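Local coordinates for probable hydrolase (Pseudomonas aeruginosa, PDB 3OM8), which probably hydrolyses a small ester or lactone, possibly as a 3-oxoadipate enol-lactonase of the alpha/beta hydrolase fold, at residues B[76-81]-B[105-110]; B[125-130]-B[221-227]; B[143-149]-B[185-189]; B[158-162]-B[245-251]. All blocks are in the same frame, centred on the assembly; numbering follows the deposited sequence.

Interaction 1 (B[76-81]-B[105-110]); sequences LARLGE and IVGQWL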
loop_
_atom_site.group_PDB
_atom_site.type_symbol
_atom_site.label_atom_id
_atom_site.label_comp_id
_atom_site.label_asym_id
_atom_site.label_seq_id
_atom_site.Cartn_x
_atom_site.Cartn_y
_atom_site.Cartn_z
ATOM N N LEU B 76 16.284 0.011 -23.846
ATOM C CA LEU B 76 15.498 0.897 -22.994
ATOM C C LEU B 76 15.798 2.351 -23.346
ATOM O O LEU B 76 14.890 3.170 -23.497
ATOM C CB LEU B 76 15.797 0.630 -21.513
ATOM C CG LEU B 76 14.987 1.451 -20.505
ATOM C CD1 LEU B 76 13.488 1.341 -20.787
ATOM C CD2 LEU B 76 15.316 1.020 -19.074
ATOM N N ALA B 77 17.085 2.651 -23.494
ATOM C CA ALA B 77 17.546 4.007 -23.760
ATOM C C ALA B 77 16.880 4.586 -25.002
ATOM O O ALA B 77 16.531 5.767 -25.038
ATOM C CB ALA B 77 19.065 4.022 -23.911
ATOM N N ARG B 78 16.723 3.749 -26.025
ATOM C CA ARG B 78 16.082 4.160 -27.270
ATOM C C ARG B 78 14.600 4.463 -27.058
ATOM O O ARG B 78 14.076 5.412 -27.634
ATOM C CB ARG B 78 16.248 3.079 -28.342
ATOM C CG ARG B 78 15.662 3.445 -29.700
ATOM C CD ARG B 78 16.308 4.703 -30.290
ATOM N NE ARG B 78 15.374 5.822 -30.295
ATOM C CZ ARG B 78 15.638 7.031 -30.781
ATOM N NH1 ARG B 78 14.708 7.977 -30.728
ATOM N NH2 ARG B 78 16.821 7.301 -31.315
ATOM N N LEU B 79 13.926 3.653 -26.246
ATOM C CA LEU B 79 12.517 3.897 -25.930
ATOM C C LEU B 79 12.334 5.203 -25.133
ATOM O O LEU B 79 11.314 5.882 -25.246
ATOM C CB LEU B 79 11.927 2.720 -25.153
ATOM C CG LEU B 79 11.961 1.349 -25.826
ATOM C CD1 LEU B 79 11.315 0.302 -24.921
ATOM C CD2 LEU B 79 11.262 1.396 -27.180
ATOM N N GLY B 80 13.326 5.547 -24.322
ATOM C CA GLY B 80 13.305 6.799 -23.591
ATOM C C GLY B 80 13.576 7.975 -24.508
ATOM O O GLY B 80 12.953 9.028 -24.382
ATOM N N GLU B 81 14.509 7.796 -25.440
ATOM C CA GLU B 81 14.845 8.854 -26.384
ATOM C C GLU B 81 13.649 9.226 -27.260
ATOM O O GLU B 81 13.486 10.387 -27.647
ATOM C CB GLU B 81 16.044 8.448 -27.244
ATOM C CG GLU B 81 17.370 8.532 -26.513
ATOM C CD GLU B 81 17.784 9.967 -26.218
ATOM O OE1 GLU B 81 17.443 10.870 -27.019
ATOM O OE2 GLU B 81 18.457 10.192 -25.186
ATOM N N ILE B 105 8.724 1.622 -17.070
ATOM C CA ILE B 105 10.164 1.397 -17.156
ATOM C C ILE B 105 10.803 2.562 -17.913
ATOM O O ILE B 105 11.852 3.085 -17.517
ATOM C CB ILE B 105 10.514 0.055 -17.842
ATOM C CG1 ILE B 105 9.785 -1.123 -17.181
ATOM C CG2 ILE B 105 12.012 -0.195 -17.785
ATOM C CD1 ILE B 105 10.193 -2.507 -17.778
ATOM N N VAL B 106 10.156 2.979 -18.997
ATOM C CA VAL B 106 10.564 4.196 -19.679
ATOM C C VAL B 106 10.577 5.372 -18.698
ATOM O O VAL B 106 11.495 6.192 -18.700
ATOM C CB VAL B 106 9.655 4.502 -20.880
ATOM C CG1 VAL B 106 10.071 5.812 -21.539
ATOM C CG2 VAL B 106 9.721 3.358 -21.894
ATOM N N GLY B 107 9.558 5.439 -17.847
ATOM C CA GLY B 107 9.485 6.472 -16.830
ATOM C C GLY B 107 10.702 6.495 -15.926
ATOM O O GLY B 107 11.315 7.544 -15.718
ATOM N N GLN B 108 11.058 5.339 -15.376
ATOM C CA GLN B 108 12.206 5.268 -14.483
ATOM C C GLN B 108 13.481 5.705 -15.203
ATOM O O GLN B 108 14.320 6.399 -14.617
ATOM C CB GLN B 108 12.365 3.856 -13.930
ATOM C CG GLN B 108 11.209 3.398 -13.058
ATOM C CD GLN B 108 11.167 1.897 -12.924
ATOM O OE1 GLN B 108 12.003 1.302 -12.251
ATOM N NE2 GLN B 108 10.197 1.269 -13.580
ATOM N N TRP B 109 13.607 5.310 -16.474
ATOM C CA TRP B 109 14.751 5.690 -17.299
ATOM C C TRP B 109 14.835 7.202 -17.501
ATOM O O TRP B 109 15.901 7.796 -17.350
ATOM C CB TRP B 109 14.715 4.986 -18.667
ATOM C CG TRP B 109 15.983 5.164 -19.456
ATOM C CD1 TRP B 109 17.061 4.331 -19.462
ATOM C CD2 TRP B 109 16.313 6.252 -20.337
ATOM N NE1 TRP B 109 18.038 4.825 -20.293
ATOM C CE2 TRP B 109 17.602 6.003 -20.842
ATOM C CE3 TRP B 109 15.643 7.409 -20.747
ATOM C CZ2 TRP B 109 18.236 6.866 -21.740
ATOM C CZ3 TRP B 109 16.274 8.266 -21.636
ATOM C CH2 TRP B 109 17.555 7.990 -22.122
ATOM N N LEU B 110 13.714 7.825 -17.855
ATOM C CA LEU B 110 13.700 9.270 -18.030
ATOM C C LEU B 110 14.116 9.980 -16.736
ATOM O O LEU B 110 14.860 10.960 -16.767
ATOM C CB LEU B 110 12.328 9.749 -18.494
ATOM C CG LEU B 110 11.937 9.265 -19.884
ATOM C CD1 LEU B 110 10.440 9.408 -20.125
ATOM C CD2 LEU B 110 12.735 10.022 -20.934
#
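Trp109 is the knob of this helix crossing: its indole drops into a hole framed by Leu76, Ala77, Gly80 and Glu81 on the facing helix. The short axes pass 9.1 Å apart at a signed angle of -83°, close to perpendicular, and the backbones come nearest where Gly80 faces Val106. With CG anti to the backbone N (chi1 -170°), the ring is carried out from its own helix and laid against the other. One face of it takes the backbone of Ala77, whose CA lies 3.5 Å from Trp109 CE2, while the methyl CB of Ala77 packs on CZ2. Gly80 has no side chain, which lets its CA approach Trp109 CE3 to 3.7 Å. At the ring's rim, near its plane, the bent side chain of Glu81 brings OE2 to 3.9 Å from Trp109 CH2, the carboxylate standing almost upright to the indole.

The remaining contacts are made by Leu76, Val106 and Leu110. Leu76 slides past Trp109 in the opposite sense, CG 3.7 Å from Trp109 CD1, and both its methyls straddle CG2 of Ile105, with Leu76 CD1 at 3.7 Å from that atom. Val106 CG2 meets Leu79 CB at 4.0 Å, and Leu110 CD2 rests on the carbonyl oxygen of Gly80 at 3.6 Å.

No hydrogen bond crosses between the two segments; here they meet through van der Waals packing. Val106 and Leu110 also reach Phe97 of strand 95-100. The helix carrying Trp109 follows the GxSxG turn at Ser101, consistent with the nucleophile elbow of an alpha/beta hydrolase, and its packing against helix 76-90 belongs to one of the helical layers of that fold.

Interaction 2 (B[125-130]-B[221-227]); sequences NTSAWL and VTAASHG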
loop_
_atom_site.group_PDB
_atom_site.type_symbol
_atom_site.label_atom_id
_atom_site.label_comp_id
_atom_site.label_asym_id
_atom_site.label_seq_id
_atom_site.Cartn_x
_atom_site.Cartn_y
_atom_site.Cartn_z
ATOM N N ASN B 125 1.709 -0.195 -12.264
ATOM C CA ASN B 125 1.882 -1.600 -12.582
ATOM C C ASN B 125 3.184 -1.820 -13.349
ATOM O O ASN B 125 3.178 -2.218 -14.521
ATOM C CB ASN B 125 0.700 -2.085 -13.422
ATOM C CG ASN B 125 -0.632 -1.952 -12.696
ATOM O OD1 ASN B 125 -1.083 -2.889 -12.038
ATOM N ND2 ASN B 125 -1.277 -0.797 -12.839
ATOM N N THR B 126 4.297 -1.533 -12.690
ATOM C CA THR B 126 5.585 -1.592 -13.343
ATOM C C THR B 126 6.627 -2.216 -12.430
ATOM O O THR B 126 6.306 -2.748 -11.364
ATOM C CB THR B 126 6.056 -0.200 -13.802
ATOM O OG1 THR B 126 7.185 -0.342 -14.678
ATOM C CG2 THR B 126 6.448 0.656 -12.603
ATOM N N SER B 127 7.881 -2.141 -12.857
ATOM C CA SER B 127 8.949 -2.820 -12.158
ATOM C C SER B 127 10.298 -2.248 -12.555
ATOM O O SER B 127 10.436 -1.633 -13.612
ATOM C CB SER B 127 8.890 -4.314 -12.469
ATOM O OG SER B 127 10.092 -4.959 -12.106
ATOM N N ALA B 128 11.289 -2.450 -11.696
ATOM C CA ALA B 128 12.652 -2.035 -11.986
ATOM C C ALA B 128 13.493 -3.210 -12.476
ATOM O O ALA B 128 14.639 -3.031 -12.879
ATOM C CB ALA B 128 13.286 -1.415 -10.760
ATOM N N TRP B 129 12.927 -4.411 -12.435
ATOM C CA TRP B 129 13.665 -5.601 -12.844
ATOM C C TRP B 129 12.749 -6.802 -12.982
ATOM O O TRP B 129 12.162 -7.260 -12.003
ATOM C CB TRP B 129 14.797 -5.913 -11.865
ATOM C CG TRP B 129 15.459 -7.248 -12.101
ATOM C CD1 TRP B 129 16.339 -7.566 -13.100
ATOM C CD2 TRP B 129 15.298 -8.437 -11.314
ATOM N NE1 TRP B 129 16.732 -8.876 -12.977
ATOM C CE2 TRP B 129 16.109 -9.432 -11.889
ATOM C CE3 TRP B 129 14.549 -8.753 -10.174
ATOM C CZ2 TRP B 129 16.189 -10.725 -11.368
ATOM C CZ3 TRP B 129 14.630 -10.034 -9.655
ATOM C CH2 TRP B 129 15.442 -11.005 -10.255
ATOM N N LEU B 130 12.643 -7.312 -14.207
ATOM C CA LEU B 130 11.732 -8.406 -14.511
ATOM C C LEU B 130 12.449 -9.709 -14.880
ATOM O O LEU B 130 11.862 -10.586 -15.508
ATOM C CB LEU B 130 10.751 -7.980 -15.610
ATOM C CG LEU B 130 9.788 -6.866 -15.177
ATOM C CD1 LEU B 130 9.007 -6.297 -16.353
ATOM C CD2 LEU B 130 8.835 -7.392 -14.129
ATOM N N VAL B 221 2.288 -10.157 -13.889
ATOM C CA VAL B 221 3.260 -9.552 -14.792
ATOM C C VAL B 221 4.275 -8.714 -14.001
ATOM O O VAL B 221 5.456 -9.051 -13.922
ATOM C CB VAL B 221 2.563 -8.672 -15.844
ATOM C CG1 VAL B 221 3.586 -8.067 -16.793
ATOM C CG2 VAL B 221 1.536 -9.484 -16.615
ATOM N N THR B 222 3.801 -7.622 -13.406
ATOM C CA THR B 222 4.622 -6.786 -12.538
ATOM C C THR B 222 4.087 -6.903 -11.109
ATOM O O THR B 222 3.168 -6.175 -10.717
ATOM C CB THR B 222 4.597 -5.315 -12.989
ATOM O OG1 THR B 222 3.255 -4.946 -13.320
ATOM C CG2 THR B 222 5.464 -5.116 -14.221
ATOM N N ALA B 223 4.656 -7.834 -10.346
ATOM C CA ALA B 223 4.164 -8.163 -9.019
ATOM C C ALA B 223 4.090 -6.944 -8.089
ATOM O O ALA B 223 4.883 -6.003 -8.197
ATOM C CB ALA B 223 5.019 -9.256 -8.410
ATOM N N ALA B 224 3.129 -6.960 -7.176
ATOM C CA ALA B 224 3.008 -5.870 -6.220
ATOM C C ALA B 224 4.351 -5.582 -5.546
ATOM O O ALA B 224 4.750 -4.431 -5.433
ATOM C CB ALA B 224 1.923 -6.171 -5.187
ATOM N N SER B 225 5.066 -6.623 -5.128
ATOM C CA SER B 225 6.337 -6.427 -4.433
ATOM C C SER B 225 7.336 -5.620 -5.267
ATOM O O SER B 225 8.200 -4.926 -4.717
ATOM C CB SER B 225 6.950 -7.769 -4.043
ATOM O OG SER B 225 7.317 -8.513 -5.199
ATOM N N HIS B 226 7.214 -5.710 -6.591
ATOM C CA HIS B 226 8.082 -4.961 -7.503
ATOM C C HIS B 226 7.894 -3.468 -7.334
ATOM O O HIS B 226 8.859 -2.708 -7.255
ATOM C CB HIS B 226 7.768 -5.315 -8.953
ATOM C CG HIS B 226 8.329 -6.630 -9.389
ATOM N ND1 HIS B 226 8.190 -7.784 -8.649
ATOM C CD2 HIS B 226 9.018 -6.976 -10.496
ATOM C CE1 HIS B 226 8.778 -8.784 -9.280
ATOM N NE2 HIS B 226 9.286 -8.318 -10.403
ATOM N N GLY B 227 6.639 -3.048 -7.297
ATOM C CA GLY B 227 6.344 -1.637 -7.154
ATOM C C GLY B 227 6.621 -1.158 -5.726
ATOM O O GLY B 227 6.992 -0.002 -5.520
HETATM O O HOH W 1 4.223 -3.418 -9.494
HETATM O O HOH W 2 11.181 -3.392 -9.064
#
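Thr222 presses into the bend of the chain at Asn125 and Thr126, and with His226 it makes the tight part of the contact. Its CB lies 3.5 Å from Thr126 O, and its methyl CG2 sits against the Thr126 backbone and 3.9 Å from Ser127 CB. OG1, turned between backbone N and carbonyl carbon (chi1 43°), comes 3.0 Å from Asn125 O and is hydrogen-bonded to Asp219. Thr126 points its side chain the other way, where OG1 bonds to Ser101 O. His226 sets its CB close to both Thr126 O and Ser127 CB.

Thr222 and Thr126 are buried, whereas Leu130, Trp129 and Val221 are partly exposed and form the looser, outer side. There Leu130 swings CD2 across to within 3.8 Å of Val221 O. Ser127 OG accepts from Trp129 N in an ST turn that folds the loop back, although the position of OG is less certain. Two waters bridge the backbones: one receives a hydrogen bond from Ala128 N at 2.8 Å and donates to His226 O at 3.0 Å, and another lies 2.9 Å from Thr126 O and also reaches Ala223 O. Trp129 packs on Tyr218 of the second subunit.

Backbone groups and ordered water thus carry much of the polar side, while Thr222 ties the contact to Asp219, the acid of a probable Ser-His-Asp triad. That bond would probably steady the Asp219 carboxylate beside the histidine.

Interaction 3 (B[143-149]-B[185-189]); sequences VLQAEDM and RHGLA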
loop_
_atom_site.group_PDB
_atom_site.type_symbol
_atom_site.label_atom_id
_atom_site.label_comp_id
_atom_site.label_asym_id
_atom_site.label_seq_id
_atom_site.Cartn_x
_atom_site.Cartn_y
_atom_site.Cartn_z
ATOM N N VAL B 143 7.512 -15.558 -30.210
ATOM C CA VAL B 143 6.677 -14.601 -30.935
ATOM C C VAL B 143 7.105 -14.473 -32.408
ATOM O O VAL B 143 6.259 -14.386 -33.297
ATOM C CB VAL B 143 6.599 -13.199 -30.238
ATOM C CG1 VAL B 143 7.924 -12.445 -30.332
ATOM C CG2 VAL B 143 5.487 -12.367 -30.849
ATOM N N LEU B 144 8.410 -14.479 -32.669
ATOM C CA LEU B 144 8.911 -14.423 -34.052
ATOM C C LEU B 144 8.455 -15.601 -34.922
ATOM O O LEU B 144 8.234 -15.446 -36.118
ATOM C CB LEU B 144 10.441 -14.332 -34.088
ATOM C CG LEU B 144 11.049 -13.034 -33.562
ATOM C CD1 LEU B 144 12.561 -13.154 -33.531
ATOM C CD2 LEU B 144 10.611 -11.852 -34.415
ATOM N N GLN B 145 8.309 -16.773 -34.319
ATOM C CA GLN B 145 7.987 -17.981 -35.074
ATOM C C GLN B 145 6.489 -18.254 -35.201
ATOM O O GLN B 145 6.090 -19.155 -35.920
ATOM C CB GLN B 145 8.696 -19.186 -34.457
ATOM C CG GLN B 145 10.194 -19.100 -34.600
ATOM C CD GLN B 145 10.604 -19.095 -36.068
ATOM O OE1 GLN B 145 9.959 -19.738 -36.896
ATOM N NE2 GLN B 145 11.665 -18.363 -36.398
ATOM N N ALA B 146 5.661 -17.473 -34.515
ATOM C CA ALA B 146 4.227 -17.746 -34.484
ATOM C C ALA B 146 3.563 -17.633 -35.847
ATOM O O ALA B 146 3.930 -16.786 -36.661
ATOM C CB ALA B 146 3.541 -16.822 -33.508
ATOM N N GLU B 147 2.572 -18.482 -36.093
ATOM C CA GLU B 147 1.769 -18.332 -37.300
ATOM C C GLU B 147 1.100 -16.961 -37.217
ATOM O O GLU B 147 1.324 -16.105 -38.073
ATOM C CB GLU B 147 0.730 -19.449 -37.432
ATOM C CG GLU B 147 0.654 -20.082 -38.812
ATOM C CD GLU B 147 1.752 -21.117 -39.045
ATOM O OE1 GLU B 147 1.969 -21.969 -38.155
ATOM O OE2 GLU B 147 2.397 -21.082 -40.117
ATOM N N ASP B 148 0.303 -16.752 -36.170
ATOM C CA ASP B 148 -0.314 -15.443 -35.908
ATOM C C ASP B 148 -0.229 -15.058 -34.421
ATOM O O ASP B 148 0.279 -15.827 -33.605
ATOM C CB ASP B 148 -1.770 -15.432 -36.375
ATOM C CG ASP B 148 -2.629 -16.441 -35.632
ATOM O OD1 ASP B 148 -3.578 -16.973 -36.245
ATOM O OD2 ASP B 148 -2.356 -16.707 -34.439
HETATM N N MSE B 149 -0.737 -13.876 -34.073
HETATM C CA MSE B 149 -0.653 -13.389 -32.695
HETATM C C MSE B 149 -1.731 -13.935 -31.736
HETATM O O MSE B 149 -1.832 -13.477 -30.601
HETATM C CB MSE B 149 -0.641 -11.854 -32.657
HETATM C CG MSE B 149 0.581 -11.196 -33.303
HETATM SE SE MSE B 149 2.316 -11.714 -32.547
HETATM C CE MSE B 149 2.616 -13.350 -33.585
ATOM N N ARG B 185 4.927 -8.484 -34.690
ATOM C CA ARG B 185 5.747 -9.344 -33.850
ATOM C C ARG B 185 7.102 -8.738 -33.536
ATOM O O ARG B 185 7.738 -9.125 -32.557
ATOM C CB ARG B 185 5.930 -10.719 -34.494
ATOM C CG ARG B 185 6.799 -10.725 -35.748
ATOM C CD ARG B 185 6.709 -12.079 -36.443
ATOM N NE ARG B 185 5.330 -12.423 -36.776
ATOM C CZ ARG B 185 4.897 -13.664 -36.967
ATOM N NH1 ARG B 185 5.738 -14.679 -36.854
ATOM N NH2 ARG B 185 3.625 -13.891 -37.268
ATOM N N HIS B 186 7.551 -7.804 -34.369
ATOM C CA HIS B 186 8.843 -7.165 -34.144
ATOM C C HIS B 186 8.764 -6.083 -33.060
ATOM O O HIS B 186 9.743 -5.817 -32.364
ATOM C CB HIS B 186 9.413 -6.610 -35.453
ATOM C CG HIS B 186 9.748 -7.675 -36.452
ATOM N ND1 HIS B 186 10.941 -8.365 -36.430
ATOM C CD2 HIS B 186 9.027 -8.202 -37.469
ATOM C CE1 HIS B 186 10.944 -9.265 -37.395
ATOM N NE2 HIS B 186 9.796 -9.185 -38.043
ATOM N N GLY B 187 7.599 -5.455 -32.931
ATOM C CA GLY B 187 7.359 -4.535 -31.828
ATOM C C GLY B 187 7.465 -5.263 -30.495
ATOM O O GLY B 187 8.176 -4.826 -29.588
ATOM N N LEU B 188 6.760 -6.385 -30.388
ATOM C CA LEU B 188 6.834 -7.248 -29.215
ATOM C C LEU B 188 8.254 -7.754 -28.954
ATOM O O LEU B 188 8.780 -7.621 -27.849
ATOM C CB LEU B 188 5.901 -8.444 -29.384
ATOM C CG LEU B 188 4.419 -8.125 -29.544
ATOM C CD1 LEU B 188 3.614 -9.410 -29.599
ATOM C CD2 LEU B 188 3.970 -7.272 -28.384
ATOM N N ALA B 189 8.863 -8.350 -29.970
ATOM C CA ALA B 189 10.205 -8.905 -29.832
ATOM C C ALA B 189 11.198 -7.832 -29.408
ATOM O O ALA B 189 12.015 -8.054 -28.523
ATOM C CB ALA B 189 10.657 -9.586 -31.147
#
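An arginine at the start of helix 185-196 binds the carbonyls at and just after the end of helix 134-145, in the region inserted between strands 118-124 and 211-216. Arg185 reaches them with CG set between its backbone N and carbonyl carbon (chi1 69°) and a bend at chi3. NH1 bonds to Leu144 O at 2.7 Å, approaching from above the carbonyl plane, and to Ala146 O at 2.8 Å along a lone pair. NH2 takes the same Ala146 oxygen at 3.0 Å and adds Glu147 O at 3.3 Å. All four bonds are well short of straight, with N-H...O angles of 134-142°. Three carbonyls line the rim of the guanidinium, which limits its rotation. Over one face lies the CE methyl of selenomethionine Met149, 3.9 Å from Arg185 NH2.

Behind this polar end the packing is aliphatic. Val143 CG2 touches Leu188 CD1 at 3.7 Å, Met149 SE meets that same methyl tip to tip, and the Ala189 methyl packs on Leu144 CD2 at 4.0 Å. The helix dipole would favour a positive group here. The helices joined lie in the insertion that probably forms the cap, or lid, seen in alpha/beta hydrolases.

Interaction 4 (B[158-162]-B[245-251]); sequences GNWFP and VHLSNVE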
loop_
_atom_site.group_PDB
_atom_site.type_symbol
_atom_site.label_atom_id
_atom_site.label_comp_id
_atom_site.label_asym_id
_atom_site.label_seq_id
_atom_site.Cartn_x
_atom_site.Cartn_y
_atom_site.Cartn_z
ATOM N N GLY B 158 -4.560 -13.378 -20.620
ATOM C CA GLY B 158 -4.637 -14.279 -19.492
ATOM C C GLY B 158 -3.904 -13.763 -18.269
ATOM O O GLY B 158 -4.320 -14.043 -17.146
ATOM N N ASN B 159 -2.820 -13.015 -18.482
ATOM C CA ASN B 159 -2.072 -12.414 -17.374
ATOM C C ASN B 159 -2.609 -11.055 -16.954
ATOM O O ASN B 159 -2.391 -10.623 -15.826
ATOM C CB ASN B 159 -0.591 -12.254 -17.725
ATOM C CG ASN B 159 0.135 -13.580 -17.801
ATOM O OD1 ASN B 159 0.606 -14.117 -16.793
ATOM N ND2 ASN B 159 0.217 -14.122 -19.000
ATOM N N TRP B 160 -3.288 -10.383 -17.878
ATOM C CA TRP B 160 -3.709 -8.999 -17.690
ATOM C C TRP B 160 -5.020 -8.892 -16.925
ATOM O O TRP B 160 -5.222 -7.961 -16.167
ATOM C CB TRP B 160 -3.920 -8.323 -19.036
ATOM C CG TRP B 160 -2.683 -7.856 -19.737
ATOM C CD1 TRP B 160 -1.400 -7.900 -19.278
ATOM C CD2 TRP B 160 -2.624 -7.262 -21.040
ATOM N NE1 TRP B 160 -0.547 -7.369 -20.218
ATOM C CE2 TRP B 160 -1.277 -6.963 -21.303
ATOM C CE3 TRP B 160 -3.587 -6.945 -22.003
ATOM C CZ2 TRP B 160 -0.868 -6.361 -22.484
ATOM C CZ3 TRP B 160 -3.179 -6.345 -23.175
ATOM C CH2 TRP B 160 -1.832 -6.063 -23.407
ATOM N N PHE B 161 -5.926 -9.829 -17.156
ATOM C CA PHE B 161 -7.256 -9.702 -16.600
ATOM C C PHE B 161 -7.597 -10.808 -15.612
ATOM O O PHE B 161 -7.113 -11.945 -15.735
ATOM C CB PHE B 161 -8.313 -9.649 -17.713
ATOM C CG PHE B 161 -8.191 -8.453 -18.601
ATOM C CD1 PHE B 161 -8.507 -7.191 -18.135
ATOM C CD2 PHE B 161 -7.740 -8.585 -19.900
ATOM C CE1 PHE B 161 -8.384 -6.080 -18.952
ATOM C CE2 PHE B 161 -7.614 -7.482 -20.715
ATOM C CZ PHE B 161 -7.940 -6.232 -20.248
ATOM N N PRO B 162 -8.438 -10.466 -14.621
ATOM C CA PRO B 162 -9.054 -11.472 -13.758
ATOM C C PRO B 162 -9.703 -12.519 -14.649
ATOM O O PRO B 162 -10.454 -12.149 -15.549
ATOM C CB PRO B 162 -10.140 -10.677 -13.019
ATOM C CG PRO B 162 -9.653 -9.267 -13.024
ATOM C CD PRO B 162 -8.903 -9.098 -14.310
ATOM N N VAL B 245 -5.318 -6.584 -10.989
ATOM C CA VAL B 245 -4.335 -7.456 -11.626
ATOM C C VAL B 245 -3.244 -6.625 -12.309
ATOM O O VAL B 245 -2.272 -6.261 -11.663
ATOM C CB VAL B 245 -4.994 -8.433 -12.601
ATOM C CG1 VAL B 245 -3.962 -9.413 -13.144
ATOM C CG2 VAL B 245 -6.126 -9.183 -11.897
ATOM N N HIS B 246 -3.387 -6.295 -13.590
ATOM C CA HIS B 246 -2.295 -5.568 -14.256
ATOM C C HIS B 246 -2.644 -4.220 -14.902
ATOM O O HIS B 246 -1.820 -3.308 -14.910
ATOM C CB HIS B 246 -1.541 -6.459 -15.254
ATOM C CG HIS B 246 -0.332 -5.804 -15.853
ATOM N ND1 HIS B 246 0.765 -5.439 -15.103
ATOM C CD2 HIS B 246 -0.046 -5.456 -17.132
ATOM C CE1 HIS B 246 1.671 -4.884 -15.889
ATOM N NE2 HIS B 246 1.204 -4.885 -17.126
ATOM N N LEU B 247 -3.841 -4.093 -15.457
ATOM C CA LEU B 247 -4.250 -2.823 -16.044
ATOM C C LEU B 247 -5.190 -2.123 -15.066
ATOM O O LEU B 247 -6.408 -2.084 -15.261
ATOM C CB LEU B 247 -4.926 -3.029 -17.398
ATOM C CG LEU B 247 -4.104 -3.705 -18.512
ATOM C CD1 LEU B 247 -5.023 -4.247 -19.570
ATOM C CD2 LEU B 247 -3.093 -2.757 -19.130
ATOM N N SER B 248 -4.616 -1.563 -14.009
ATOM C CA SER B 248 -5.429 -1.064 -12.898
ATOM C C SER B 248 -6.292 0.139 -13.288
ATOM O O SER B 248 -7.359 0.332 -12.724
ATOM C CB SER B 248 -4.564 -0.793 -11.668
ATOM O OG SER B 248 -3.507 0.096 -11.965
ATOM N N ASN B 249 -5.864 0.910 -14.288
ATOM C CA ASN B 249 -6.698 1.997 -14.805
ATOM C C ASN B 249 -7.975 1.467 -15.434
ATOM O O ASN B 249 -8.996 2.154 -15.463
ATOM C CB ASN B 249 -5.945 2.866 -15.813
ATOM C CG ASN B 249 -5.620 2.120 -17.123
ATOM O OD1 ASN B 249 -5.012 1.050 -17.113
ATOM N ND2 ASN B 249 -6.014 2.704 -18.247
ATOM N N VAL B 250 -7.921 0.240 -15.939
ATOM C CA VAL B 250 -9.092 -0.380 -16.552
ATOM C C VAL B 250 -10.055 -0.915 -15.480
ATOM O O VAL B 250 -11.274 -0.732 -15.559
ATOM C CB VAL B 250 -8.663 -1.519 -17.519
ATOM C CG1 VAL B 250 -9.878 -2.283 -18.060
ATOM C CG2 VAL B 250 -7.815 -0.949 -18.649
ATOM N N GLU B 251 -9.497 -1.570 -14.472
ATOM C CA GLU B 251 -10.309 -2.202 -13.447
ATOM C C GLU B 251 -10.913 -1.196 -12.455
ATOM O O GLU B 251 -12.047 -1.354 -12.024
ATOM C CB GLU B 251 -9.470 -3.210 -12.678
ATOM C CG GLU B 251 -9.367 -4.578 -13.312
ATOM C CD GLU B 251 -8.534 -5.500 -12.463
ATOM O OE1 GLU B 251 -7.345 -5.650 -12.797
ATOM O OE2 GLU B 251 -9.057 -6.039 -11.451
HETATM O O HOH W 3 -5.996 -5.721 -15.254
#
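Where helix 150-160 ends, its last turn runs up against the loop ahead of helix 248-251, with Trp160 and His246 the nearest residues at 5.1 Å between CA atoms. Val245 wedges into the backbone of that turn: its CG1, anti to the backbone N (chi1 -175°), lies 3.3 Å from Asn159 O, and CG2 packs against Pro162 CD at 3.7 Å as the two side chains slide past each other. Pro162 CG also meets the Glu251 carboxylate, 3.6 Å from OE2.

That carboxylate also binds its own segment. Val245 N donates to Glu251 OE1 at 2.9 Å on the syn side, and the same oxygen accepts from a water that also donates to Trp160 O and accepts from Leu247 N. One water thus stitches the end of the helix to the loop.

The aromatic groups make a second part of the contact. The Trp160 five-membered ring and the His246 imidazole lie at 22° to each other but are slid apart, so they touch mainly through Trp160 CD1 and His246 CD2, 3.5 Å apart. Leu247 CD1 reaches Phe161 CZ at 3.6 Å and also leans on the Trp160 ring, while Val250 CG1 approaches the Phe161 edge.

His246 ND1 bonds to Asp219 and NE2 weakly to Ser101, the arrangement of a probable catalytic triad. Phe176 of helix 171-181 touches Trp160, Leu247 and Val250, and Leu247 also touches Leu100 of strand 95-100, so the segment contacts both the inserted helices and the central sheet.

In the fold
Interaction 1 comes first along the chain and is complete before the others begin. Interaction 3 is nested inside the loop closed by interaction 2, and interaction 4 crosses both. Interactions 2 and 4 lie closest, their centres 14 Å apart, and meet at the probable triad, where Thr222 reaches His246. Interaction 1 touches interaction 2, centres 16 Å apart, through a probable hydrogen bond from Gln108 to Ser127, and lies beside the triad through helix 102-113, which follows the elbow. Interaction 3 stands apart, over 20 Å from every other centre, in the helical region; helix 150-160 follows directly from helix 134-145, linking it to interaction 4 and so to His246.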